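Local coordinates for protein anthranilate synthase component I (Streptococcus pneumoniae serotype 4, PDB 5KCK) that belongs to the family of anthranilate synthase first components, enzyme chains of mixed alpha-beta fold with an N-terminal region and a longer C-terminal family region, at residues F244-G248 and D249-I253; P226-F229 and Y230-L233; L414-Q417 and R418-Q422; I168-P171 and N172-E175; A154-K157 and S158-V162. All coordinates share one frame; numbering follows the deposited sequence.

Interaction 1 (F244-G248 and D249-I253); sequences FYDFG and DYQII. With GOL (glycerol), chain C.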
# COMPACT_ATOMS: atom_id res chain seq x y z
N PHE A 244 5.07 14.18 -12.29
CA PHE A 244 4.64 14.57 -13.63
C PHE A 244 4.36 16.07 -13.56
O PHE A 244 3.39 16.49 -12.93
CB PHE A 244 3.39 13.77 -14.05
CG PHE A 244 2.91 14.05 -15.45
CD1 PHE A 244 3.36 13.30 -16.52
CD2 PHE A 244 1.98 15.06 -15.68
CE1 PHE A 244 2.90 13.55 -17.83
CE2 PHE A 244 1.51 15.32 -16.98
CZ PHE A 244 1.99 14.57 -18.05
N TYR A 245 5.24 16.88 -14.16
CA TYR A 245 5.09 18.33 -14.17
C TYR A 245 4.69 18.79 -15.56
O TYR A 245 5.44 18.56 -16.52
CB TYR A 245 6.38 19.04 -13.77
CG TYR A 245 6.84 18.90 -12.34
CD1 TYR A 245 6.10 18.19 -11.40
CD2 TYR A 245 8.03 19.50 -11.92
CE1 TYR A 245 6.54 18.07 -10.08
CE2 TYR A 245 8.48 19.39 -10.61
CZ TYR A 245 7.74 18.67 -9.70
OH TYR A 245 8.19 18.57 -8.41
N ASP A 246 3.55 19.45 -15.68
CA ASP A 246 3.10 19.99 -16.96
C ASP A 246 3.35 21.50 -16.97
O ASP A 246 2.61 22.26 -16.36
CB ASP A 246 1.63 19.69 -17.22
CG ASP A 246 1.21 20.07 -18.64
OD1 ASP A 246 2.04 20.64 -19.38
OD2 ASP A 246 0.04 19.81 -19.02
N PHE A 247 4.39 21.92 -17.69
CA PHE A 247 4.68 23.34 -17.83
C PHE A 247 4.03 23.94 -19.06
O PHE A 247 4.30 25.10 -19.39
CB PHE A 247 6.19 23.57 -17.84
CG PHE A 247 6.86 23.31 -16.51
CD1 PHE A 247 6.84 24.26 -15.51
CD2 PHE A 247 7.51 22.11 -16.27
CE1 PHE A 247 7.45 24.03 -14.29
CE2 PHE A 247 8.13 21.87 -15.05
CZ PHE A 247 8.09 22.83 -14.05
N GLY A 248 3.18 23.19 -19.76
CA GLY A 248 2.51 23.73 -20.92
C GLY A 248 3.20 23.35 -22.21
O GLY A 248 2.75 22.44 -22.91
N ASP A 249 4.29 24.04 -22.55
CA ASP A 249 5.02 23.69 -23.76
C ASP A 249 6.10 22.64 -23.51
O ASP A 249 6.77 22.23 -24.47
CB ASP A 249 5.63 24.95 -24.41
CG ASP A 249 6.54 25.71 -23.47
OD1 ASP A 249 6.35 25.62 -22.24
OD2 ASP A 249 7.45 26.42 -23.97
N TYR A 250 6.29 22.20 -22.27
CA TYR A 250 7.13 21.04 -22.01
C TYR A 250 6.65 20.37 -20.74
O TYR A 250 5.95 20.97 -19.91
CB TYR A 250 8.62 21.41 -21.93
CG TYR A 250 9.03 22.21 -20.71
CD1 TYR A 250 8.84 23.58 -20.66
CD2 TYR A 250 9.65 21.60 -19.62
CE1 TYR A 250 9.22 24.33 -19.55
CE2 TYR A 250 10.06 22.33 -18.51
CZ TYR A 250 9.83 23.70 -18.48
OH TYR A 250 10.20 24.46 -17.39
N GLN A 251 6.99 19.09 -20.60
CA GLN A 251 6.65 18.31 -19.43
C GLN A 251 7.90 17.62 -18.90
O GLN A 251 8.82 17.29 -19.66
CB GLN A 251 5.58 17.23 -19.71
CG GLN A 251 4.21 17.74 -20.16
CD GLN A 251 4.20 18.21 -21.59
OE1 GLN A 251 4.72 17.53 -22.48
NE2 GLN A 251 3.63 19.39 -21.83
N ILE A 252 7.91 17.38 -17.60
CA ILE A 252 9.00 16.68 -16.92
C ILE A 252 8.38 15.48 -16.21
O ILE A 252 7.43 15.64 -15.42
CB ILE A 252 9.75 17.60 -15.96
CG1 ILE A 252 10.47 18.70 -16.75
CG2 ILE A 252 10.75 16.82 -15.12
CD1 ILE A 252 11.18 19.69 -15.88
N ILE A 253 8.88 14.29 -16.51
CA ILE A 253 8.34 13.04 -15.97
C ILE A 253 9.50 12.23 -15.42
O ILE A 253 10.45 11.93 -16.16
CB ILE A 253 7.59 12.24 -17.04
CG1 ILE A 253 6.70 13.15 -17.88
CG2 ILE A 253 6.77 11.13 -16.38
CD1 ILE A 253 6.02 12.44 -19.06
C1 GOL C . 5.62 18.52 -27.31
O1 GOL C . 6.84 19.15 -26.99
C2 GOL C . 4.61 18.73 -26.19
O2 GOL C . 4.96 17.94 -25.08
C3 GOL C . 4.54 20.18 -25.76
O3 GOL C . 3.63 20.27 -24.68
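Tyr245 and Ile252 form the hydrogen-bonded pair of a beta hairpin whose strands, 244-246 and 250-253, run antiparallel at 170°. Tyr245 N meets Ile252 O at 2.8 Å in an almost straight bond, and Ile252 N answers to Tyr245 O. On the dense side of the hairpin, a chi1 of 70° sets Tyr250 CG between its own backbone N and carbonyl carbon, bringing the ring back to Phe247. The two rings are nearly parallel, 15° between planes, but displaced so far that little of one lies over the other. Instead Phe247 CB makes a CH-pi contact over the Tyr250 face, 3.7 Å from the ring centroid, and Phe247 CD2 comes to 3.4 Å from Tyr250 CE2. Ile252 CD1 closes up against Phe247 CE2 at 3.8 Å. His122 both stacks on Phe247 and hydrogen-bonds the buried Tyr250 hydroxyl. On the other face of the sheet, Phe244 CE1 packs on Ile253 CD1 at 3.5 Å, next to helix 226-236. The loose end is the tip, where Gly248 and Asp249 are exposed and a glycerol, probably from the crystallisation liquor, bonds Gly248 O and both polar ends of the Gln251 amide. Behind it Asp246 OD1 accepts Gly248 N at 2.8 Å, an Asx turn, and separately takes Gln251 NE2 at 3.2 Å, the two donors coming from opposite faces of the carboxylate.

Interaction 2 (P226-F229 and Y230-L233); sequences PFDF and YRNL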
# COMPACT_ATOMS: atom_id res chain seq x y z
N PRO A 226 1.91 10.87 -22.91
CA PRO A 226 2.89 11.04 -21.82
C PRO A 226 2.35 10.69 -20.45
O PRO A 226 3.06 10.07 -19.64
CB PRO A 226 3.26 12.53 -21.91
CG PRO A 226 2.08 13.18 -22.59
CD PRO A 226 1.55 12.15 -23.55
N PHE A 227 1.11 11.08 -20.16
CA PHE A 227 0.51 10.77 -18.87
C PHE A 227 0.38 9.26 -18.66
O PHE A 227 0.61 8.76 -17.55
CB PHE A 227 -0.84 11.46 -18.75
CG PHE A 227 -1.45 11.36 -17.39
CD1 PHE A 227 -0.87 12.00 -16.31
CD2 PHE A 227 -2.60 10.60 -17.18
CE1 PHE A 227 -1.42 11.90 -15.05
CE2 PHE A 227 -3.16 10.50 -15.92
CZ PHE A 227 -2.57 11.15 -14.85
N ASP A 228 0.03 8.52 -19.71
CA ASP A 228 -0.04 7.07 -19.55
C ASP A 228 1.33 6.48 -19.26
O ASP A 228 1.44 5.48 -18.54
CB ASP A 228 -0.66 6.40 -20.78
CG ASP A 228 -2.16 6.61 -20.87
OD1 ASP A 228 -2.77 7.10 -19.88
OD2 ASP A 228 -2.74 6.28 -21.93
N PHE A 229 2.39 7.07 -19.82
CA PHE A 229 3.74 6.67 -19.43
C PHE A 229 3.95 6.88 -17.94
O PHE A 229 4.49 6.00 -17.25
CB PHE A 229 4.77 7.45 -20.26
CG PHE A 229 6.19 7.17 -19.85
CD1 PHE A 229 6.86 6.07 -20.34
CD2 PHE A 229 6.86 8.03 -18.99
CE1 PHE A 229 8.17 5.81 -19.98
CE2 PHE A 229 8.17 7.78 -18.62
CZ PHE A 229 8.82 6.68 -19.11
N TYR A 230 3.52 8.03 -17.41
CA TYR A 230 3.62 8.26 -15.97
C TYR A 230 2.83 7.22 -15.19
O TYR A 230 3.34 6.67 -14.20
CB TYR A 230 3.15 9.67 -15.60
CG TYR A 230 3.30 9.96 -14.11
CD1 TYR A 230 4.56 10.10 -13.54
CD2 TYR A 230 2.19 10.07 -13.28
CE1 TYR A 230 4.71 10.34 -12.18
CE2 TYR A 230 2.33 10.31 -11.91
CZ TYR A 230 3.60 10.45 -11.37
OH TYR A 230 3.76 10.69 -10.02
N ARG A 231 1.60 6.91 -15.63
CA ARG A 231 0.80 5.90 -14.93
C ARG A 231 1.52 4.56 -14.88
O ARG A 231 1.47 3.85 -13.87
CB ARG A 231 -0.57 5.75 -15.60
CG ARG A 231 -1.46 6.99 -15.52
CD ARG A 231 -2.71 6.80 -16.38
NE ARG A 231 -3.48 5.64 -15.93
CZ ARG A 231 -4.48 5.09 -16.61
NH1 ARG A 231 -4.84 5.56 -17.80
NH2 ARG A 231 -5.11 4.04 -16.10
N ASN A 232 2.21 4.21 -15.96
CA ASN A 232 2.94 2.95 -15.96
C ASN A 232 4.22 3.06 -15.14
O ASN A 232 4.62 2.10 -14.46
CB ASN A 232 3.26 2.50 -17.38
CG ASN A 232 3.78 1.08 -17.43
OD1 ASN A 232 3.10 0.13 -17.01
ND2 ASN A 232 5.01 0.91 -17.92
N LEU A 233 4.85 4.23 -15.18
CA LEU A 233 6.11 4.44 -14.47
C LEU A 233 5.92 4.27 -12.97
O LEU A 233 6.75 3.63 -12.30
CB LEU A 233 6.65 5.84 -14.78
CG LEU A 233 8.04 6.15 -14.20
CD1 LEU A 233 9.10 5.25 -14.82
CD2 LEU A 233 8.38 7.62 -14.39
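Phe229 O accepts Leu233 N at 2.7 Å and Phe227 O accepts Arg231 N at 2.8 Å, the shortest of four successive i to i+4 bonds that carry helix 226-236 through its first turns. Pro226 O to Tyr230 N and Asp228 O to Asn232 N complete the set. Between side chains the polar link is slighter. Asp228 OD1 and Arg231 NH1 form a salt bridge of 3.3 Å, three residues apart along the helix, with a weak hydrogen bond. The two side chains lie alongside each other, yet their carboxylate and guanidinium planes stand 72° apart, with OD1 at the guanidinium edge. A bend at chi3 of Arg231 (60°) turns the guanidinium toward that carboxylate. The aliphatic part of the same arginine serves as packing: CG lies over one face of the Phe227 ring, and Arg231 CD is 3.8 Å from Phe227 CE2. Farther round, Phe229 CE2 approaches Leu233 CD2 at 4.2 Å. Beyond the helix, Tyr18 of the second subunit stacks on Phe227, and Glu30 of that subunit is hydrogen-bonded to the Tyr230 hydroxyl, so this helix lines the dimer interface. Asp228 OD2 takes Asp178 N, while Arg231 NH2 has its stronger partner in Asp10. The two carboxylates, Asp10 and Asp228, thus probably compensate the charge of the buried guanidinium, the weak bridge to Asp228 being the lesser tie.

Interaction 3 (L414-Q417 and R418-Q422); sequences LKNQ and RAYVQ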
# COMPACT_ATOMS: atom_id res chain seq x y z
N LEU A 414 9.93 16.10 -22.05
CA LEU A 414 9.12 16.13 -23.27
C LEU A 414 9.02 17.57 -23.75
O LEU A 414 8.39 18.40 -23.10
CB LEU A 414 7.73 15.54 -23.02
CG LEU A 414 7.63 14.06 -23.39
CD1 LEU A 414 8.53 13.23 -22.51
CD2 LEU A 414 6.21 13.59 -23.28
N LYS A 415 9.64 17.85 -24.89
CA LYS A 415 9.68 19.20 -25.43
C LYS A 415 10.08 19.11 -26.89
O LYS A 415 10.79 18.18 -27.30
CB LYS A 415 10.66 20.08 -24.65
CG LYS A 415 10.56 21.57 -24.93
CD LYS A 415 11.56 22.35 -24.08
CE LYS A 415 11.39 23.85 -24.26
NZ LYS A 415 11.33 24.25 -25.71
N ASN A 416 9.62 20.08 -27.69
CA ASN A 416 9.95 20.14 -29.11
C ASN A 416 9.47 18.90 -29.86
O ASN A 416 10.08 18.47 -30.84
CB ASN A 416 11.46 20.34 -29.33
CG ASN A 416 12.04 21.41 -28.43
OD1 ASN A 416 11.51 22.52 -28.33
ND2 ASN A 416 13.14 21.09 -27.75
N GLN A 417 8.39 18.30 -29.36
CA GLN A 417 7.81 17.07 -29.91
C GLN A 417 8.78 15.89 -29.81
O GLN A 417 8.66 14.91 -30.57
CB GLN A 417 7.35 17.28 -31.35
CG GLN A 417 6.50 18.53 -31.56
CD GLN A 417 5.03 18.28 -31.29
OE1 GLN A 417 4.45 18.83 -30.35
NE2 GLN A 417 4.41 17.46 -32.13
N ARG A 418 9.74 15.95 -28.90
CA ARG A 418 10.69 14.88 -28.66
C ARG A 418 10.68 14.50 -27.18
O ARG A 418 10.20 15.25 -26.34
CB ARG A 418 12.11 15.27 -29.10
CG ARG A 418 12.26 15.45 -30.59
CD ARG A 418 13.72 15.69 -30.99
NE ARG A 418 14.54 14.49 -30.91
CZ ARG A 418 14.50 13.50 -31.79
NH1 ARG A 418 13.66 13.56 -32.82
NH2 ARG A 418 15.29 12.44 -31.64
N ALA A 419 11.22 13.32 -26.88
CA ALA A 419 11.38 12.85 -25.51
C ALA A 419 12.86 12.66 -25.25
O ALA A 419 13.52 11.90 -25.96
CB ALA A 419 10.61 11.54 -25.30
N TYR A 420 13.38 13.33 -24.22
CA TYR A 420 14.81 13.32 -23.94
C TYR A 420 15.08 12.56 -22.65
O TYR A 420 14.46 12.84 -21.61
CB TYR A 420 15.37 14.74 -23.81
CG TYR A 420 15.10 15.64 -24.99
CD1 TYR A 420 13.94 16.42 -25.05
CD2 TYR A 420 16.01 15.75 -26.04
CE1 TYR A 420 13.70 17.26 -26.13
CE2 TYR A 420 15.78 16.58 -27.11
CZ TYR A 420 14.63 17.34 -27.15
OH TYR A 420 14.42 18.17 -28.23
N VAL A 421 16.02 11.62 -22.70
CA VAL A 421 16.53 10.97 -21.50
C VAL A 421 18.04 11.09 -21.50
O VAL A 421 18.68 11.27 -22.54
CB VAL A 421 16.10 9.50 -21.41
CG1 VAL A 421 14.59 9.41 -21.23
CG2 VAL A 421 16.53 8.75 -22.66
N GLN A 422 18.62 10.97 -20.30
CA GLN A 422 20.05 11.22 -20.12
C GLN A 422 20.54 10.45 -18.91
O GLN A 422 19.82 10.33 -17.91
CB GLN A 422 20.32 12.72 -19.96
CG GLN A 422 21.78 13.11 -19.92
CD GLN A 422 22.01 14.56 -20.33
OE1 GLN A 422 21.07 15.29 -20.62
NE2 GLN A 422 23.27 14.98 -20.36
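Lys415 and Arg418 face each other as the hydrogen-bonded pair that closes a type I' beta turn, with Asn416 and Gln417 at the corner, both at positive phi in the left-handed region. Lys415 N reaches Arg418 O at 3.0 Å. The reciprocal bond, Arg418 N to Lys415 O, is 2.9 Å long. One step outward, Leu414 CA approaches Arg418 O in a CA-H...O contact of 3.4 Å. Such two-residue corners are a classic way of joining adjacent antiparallel strands, and here the hairpin links strand 411-415 to strand 418-427 within an antiparallel sheet, between strands 250-254 and 211-221. Its side chains part by face. Leu414 and Ala419 share one, where Leu414 CD1 rests 3.9 Å from Ala419 CB. At the corner, Asn416 CG lies anti to its carbonyl carbon (chi1 -46°), from where the amide reaches back to Tyr420: ND2 donates to the phenolic OH at 3.2 Å along an almost straight path of 176°, in its own amide plane, while amide and ring planes stand 81° apart. Ile116 O is a second acceptor for that nitrogen. The other end of the amide is used too, since Lys415 NZ donates to Asn416 OD1 at 3.1 Å. Lys415 O, already bonded to Arg418 N, lies at the edge of the Tyr420 ring, 3.3 Å from CE1. Arg418 sends its guanidinium away to Ser219 on strand 211-221, and Gln417 N binds glycerol.

Interaction 4 (I168-P171 and N172-E175); sequences IPAP and NEFE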
# COMPACT_ATOMS: atom_id res chain seq x y z
N ILE A 168 -17.09 13.89 -11.68
CA ILE A 168 -17.40 13.66 -13.08
C ILE A 168 -16.27 12.83 -13.68
O ILE A 168 -15.11 13.28 -13.68
CB ILE A 168 -17.57 14.98 -13.85
CG1 ILE A 168 -18.71 15.79 -13.23
CG2 ILE A 168 -17.83 14.73 -15.34
CD1 ILE A 168 -18.87 17.16 -13.84
N PRO A 169 -16.54 11.64 -14.20
CA PRO A 169 -15.45 10.81 -14.72
C PRO A 169 -14.89 11.39 -16.01
O PRO A 169 -15.63 11.89 -16.86
CB PRO A 169 -16.11 9.44 -14.96
CG PRO A 169 -17.60 9.65 -14.77
CD PRO A 169 -17.87 11.10 -14.56
N ALA A 170 -13.57 11.34 -16.14
CA ALA A 170 -12.95 11.58 -17.43
C ALA A 170 -13.42 10.51 -18.41
O ALA A 170 -13.60 9.35 -18.01
CB ALA A 170 -11.43 11.57 -17.30
N PRO A 171 -13.64 10.84 -19.68
CA PRO A 171 -14.27 9.87 -20.60
C PRO A 171 -13.39 8.68 -20.94
O PRO A 171 -13.91 7.66 -21.40
CB PRO A 171 -14.57 10.70 -21.86
CG PRO A 171 -14.32 12.14 -21.47
CD PRO A 171 -13.31 12.10 -20.36
N ASN A 172 -12.09 8.77 -20.71
CA ASN A 172 -11.15 7.72 -21.09
C ASN A 172 -10.57 6.97 -19.89
O ASN A 172 -9.50 6.38 -20.00
CB ASN A 172 -10.02 8.34 -21.92
CG ASN A 172 -9.36 9.53 -21.23
OD1 ASN A 172 -10.04 10.34 -20.58
ND2 ASN A 172 -8.04 9.66 -21.37
N GLU A 173 -11.28 6.96 -18.75
CA GLU A 173 -10.71 6.36 -17.54
C GLU A 173 -10.41 4.87 -17.71
O GLU A 173 -9.44 4.37 -17.13
CB GLU A 173 -11.65 6.58 -16.34
CG GLU A 173 -11.49 7.96 -15.72
CD GLU A 173 -12.48 8.27 -14.59
OE1 GLU A 173 -13.12 7.35 -14.05
OE2 GLU A 173 -12.59 9.46 -14.25
N PHE A 174 -11.18 4.15 -18.52
CA PHE A 174 -10.99 2.71 -18.64
C PHE A 174 -10.40 2.29 -19.97
O PHE A 174 -10.37 1.09 -20.28
CB PHE A 174 -12.31 1.99 -18.36
CG PHE A 174 -12.67 2.00 -16.91
CD1 PHE A 174 -12.22 1.00 -16.07
CD2 PHE A 174 -13.40 3.05 -16.37
CE1 PHE A 174 -12.52 1.02 -14.73
CE2 PHE A 174 -13.70 3.08 -15.02
CZ PHE A 174 -13.26 2.06 -14.20
N GLU A 175 -9.89 3.23 -20.77
CA GLU A 175 -9.16 2.85 -21.96
C GLU A 175 -7.79 2.30 -21.57
O GLU A 175 -7.20 2.69 -20.56
CB GLU A 175 -9.00 4.04 -22.91
CG GLU A 175 -10.29 4.82 -23.18
CD GLU A 175 -11.37 3.99 -23.86
OE1 GLU A 175 -11.02 3.01 -24.56
OE2 GLU A 175 -12.57 4.32 -23.68
O HOH W 1 -13.47 5.11 -19.86
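Glu173 OE2 is gripped from two quarters: Ala170 N donates to it at 2.8 Å, and Arg20 of the second subunit forms a salt bridge with it. The amide comes from well above the carboxylate plane, 51° out of it. Glu173 CG lies anti to its carbonyl carbon (chi1 -82°) and the chain runs extended beyond, which carries the carboxylate back along the backbone as far as Pro169, whose CA is 3.2 Å from Glu173 OE2. On the way, Glu173 CG passes 3.4 Å from Ala170 O. The neighbouring positive charge would probably favour the ionised carboxylate, which in turn suits a backbone N-H as donor. This part of the loop between helix 152-166 and strand 185-186 is built from two overlapping type I beta turns, Ala170 to Glu173 and Asn172 to Glu175, with no regular helix or strand. Pro171 occupies the second position of the first turn, where the proline ring suits the required backbone angle. The closing bond of that turn, Glu173 N to Ala170 O, is weak at 3.4 Å, and the second turn is closed by a similarly long bond, Glu175 N to Asn172 O at 3.3 Å. A water molecule spans the two turns, donating to Pro171 O at 3.0 Å and accepting from Phe174 N at 2.8 Å. Asn172 folds its amide back over the proline, OD1 lying 3.7 Å from Pro171 CD. The loop also packs on the other subunit, Pro169 on Pro169 and Phe174 on Arg167 of that chain, while within its own chain Phe174 rests on Val11 and Leu12.

Interaction 5 (A154-K157 and S158-V162); sequences ALEK and SLNQV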
# COMPACT_ATOMS: atom_id res chain seq x y z
N ALA A 154 -14.29 33.13 -1.24
CA ALA A 154 -13.63 32.69 -2.46
C ALA A 154 -13.02 31.29 -2.30
O ALA A 154 -13.02 30.50 -3.25
CB ALA A 154 -12.55 33.70 -2.87
N LEU A 155 -12.47 30.99 -1.12
CA LEU A 155 -11.95 29.64 -0.89
C LEU A 155 -13.05 28.61 -1.01
O LEU A 155 -12.88 27.56 -1.65
CB LEU A 155 -11.29 29.54 0.48
CG LEU A 155 -10.24 30.60 0.83
CD1 LEU A 155 -9.84 30.51 2.29
CD2 LEU A 155 -9.02 30.44 -0.07
N GLU A 156 -14.21 28.89 -0.42
CA GLU A 156 -15.30 27.92 -0.44
C GLU A 156 -15.82 27.70 -1.86
O GLU A 156 -16.15 26.57 -2.23
CB GLU A 156 -16.42 28.38 0.50
CG GLU A 156 -17.14 27.25 1.21
CD GLU A 156 -16.20 26.33 2.00
OE1 GLU A 156 -15.29 26.84 2.70
OE2 GLU A 156 -16.37 25.10 1.91
N LYS A 157 -15.89 28.76 -2.68
CA LYS A 157 -16.32 28.58 -4.06
C LYS A 157 -15.32 27.74 -4.85
O LYS A 157 -15.71 26.85 -5.60
CB LYS A 157 -16.53 29.93 -4.75
CG LYS A 157 -17.93 30.48 -4.62
CD LYS A 157 -18.09 31.77 -5.43
CE LYS A 157 -18.20 31.50 -6.92
NZ LYS A 157 -19.56 30.98 -7.29
N SER A 158 -14.02 28.04 -4.70
CA SER A 158 -13.01 27.26 -5.40
C SER A 158 -13.08 25.80 -4.99
O SER A 158 -13.00 24.90 -5.84
CB SER A 158 -11.62 27.82 -5.12
OG SER A 158 -11.50 29.15 -5.59
N LEU A 159 -13.25 25.55 -3.69
CA LEU A 159 -13.30 24.18 -3.20
C LEU A 159 -14.52 23.45 -3.77
O LEU A 159 -14.41 22.29 -4.19
CB LEU A 159 -13.32 24.20 -1.68
CG LEU A 159 -13.25 22.89 -0.89
CD1 LEU A 159 -12.04 22.06 -1.31
CD2 LEU A 159 -13.19 23.21 0.61
N ASN A 160 -15.68 24.12 -3.79
CA ASN A 160 -16.88 23.48 -4.33
C ASN A 160 -16.69 23.12 -5.80
O ASN A 160 -17.15 22.06 -6.24
CB ASN A 160 -18.09 24.39 -4.15
CG ASN A 160 -18.56 24.47 -2.72
OD1 ASN A 160 -18.41 23.52 -1.95
ND2 ASN A 160 -19.13 25.60 -2.35
N GLN A 161 -16.00 23.97 -6.55
CA GLN A 161 -15.77 23.69 -7.97
C GLN A 161 -14.86 22.48 -8.15
O GLN A 161 -15.12 21.63 -9.01
CB GLN A 161 -15.19 24.92 -8.66
CG GLN A 161 -16.23 26.02 -8.88
CD GLN A 161 -15.62 27.36 -9.29
OE1 GLN A 161 -14.42 27.58 -9.14
NE2 GLN A 161 -16.46 28.26 -9.80
N VAL A 162 -13.79 22.39 -7.36
CA VAL A 162 -12.90 21.23 -7.43
C VAL A 162 -13.69 19.95 -7.15
O VAL A 162 -13.58 18.96 -7.89
CB VAL A 162 -11.73 21.38 -6.44
CG1 VAL A 162 -10.93 20.09 -6.38
CG2 VAL A 162 -10.84 22.55 -6.85
O HOH W 2 -13.12 31.56 -5.56
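Ser158 N returns to Ala154 O at 3.0 Å, the first of four i to i+4 bonds between residues 154-157 and 158-161 within helix 152-166. A water also bridges the pair, donating to Ala154 O and lying 2.9 Å from Ser158 OG; the hydroxyl is held on this side because OG is beside its own backbone N, chi1 -62°. Leu159 comes next: its N meets Leu155 O at 2.9 Å, and its side chain lies alongside that of Glu156, CD2 3.9 Å from Glu156 OE2. Asn160 N binds Glu156 O at 2.9 Å. Its amide folds back over that same carbonyl, Asn160 CG being 3.2 Å from Glu156 O. Gln161 N bonds to Lys157 O, and Gln161 CG packs against that oxygen at 3.4 Å. Val162, whose N bonds to Ser158 O, turns with Leu159 onto Val141 of strand 138-144. The helix is therefore amphipathic, with apolar residues turned to the sheet and to the second subunit, and lysine, asparagine and glutamine at exposed positions. Arg5 of the second subunit meets both Glu156 OE2 and Asn160 OD1, but each link is weak, so the stretch probably depends more on backbone bonding and packing than on these polar links.

In the fold
Followed from the N terminus, the five contacts come in series, and none nests in or crosses another. Interaction 5 lies within helix 152-166, and interaction 4 closes two tight turns in the loop that follows. Interaction 2 opens helix 226-236, which leads into the hairpin closed by interaction 1. Later, the hairpin turn of interaction 3 returns to this region: strands 250-254 and 411-415 are neighbours in one sheet, and Leu414 CD2 touches Pro226 CB. Interactions 1, 2 and 3 form one helix-on-sheet cluster; interaction 4 comes within about 4 Å of interaction 2 (nearest atoms) without touching it, and interaction 5 lies farther out. All but interaction 3 touch the second subunit.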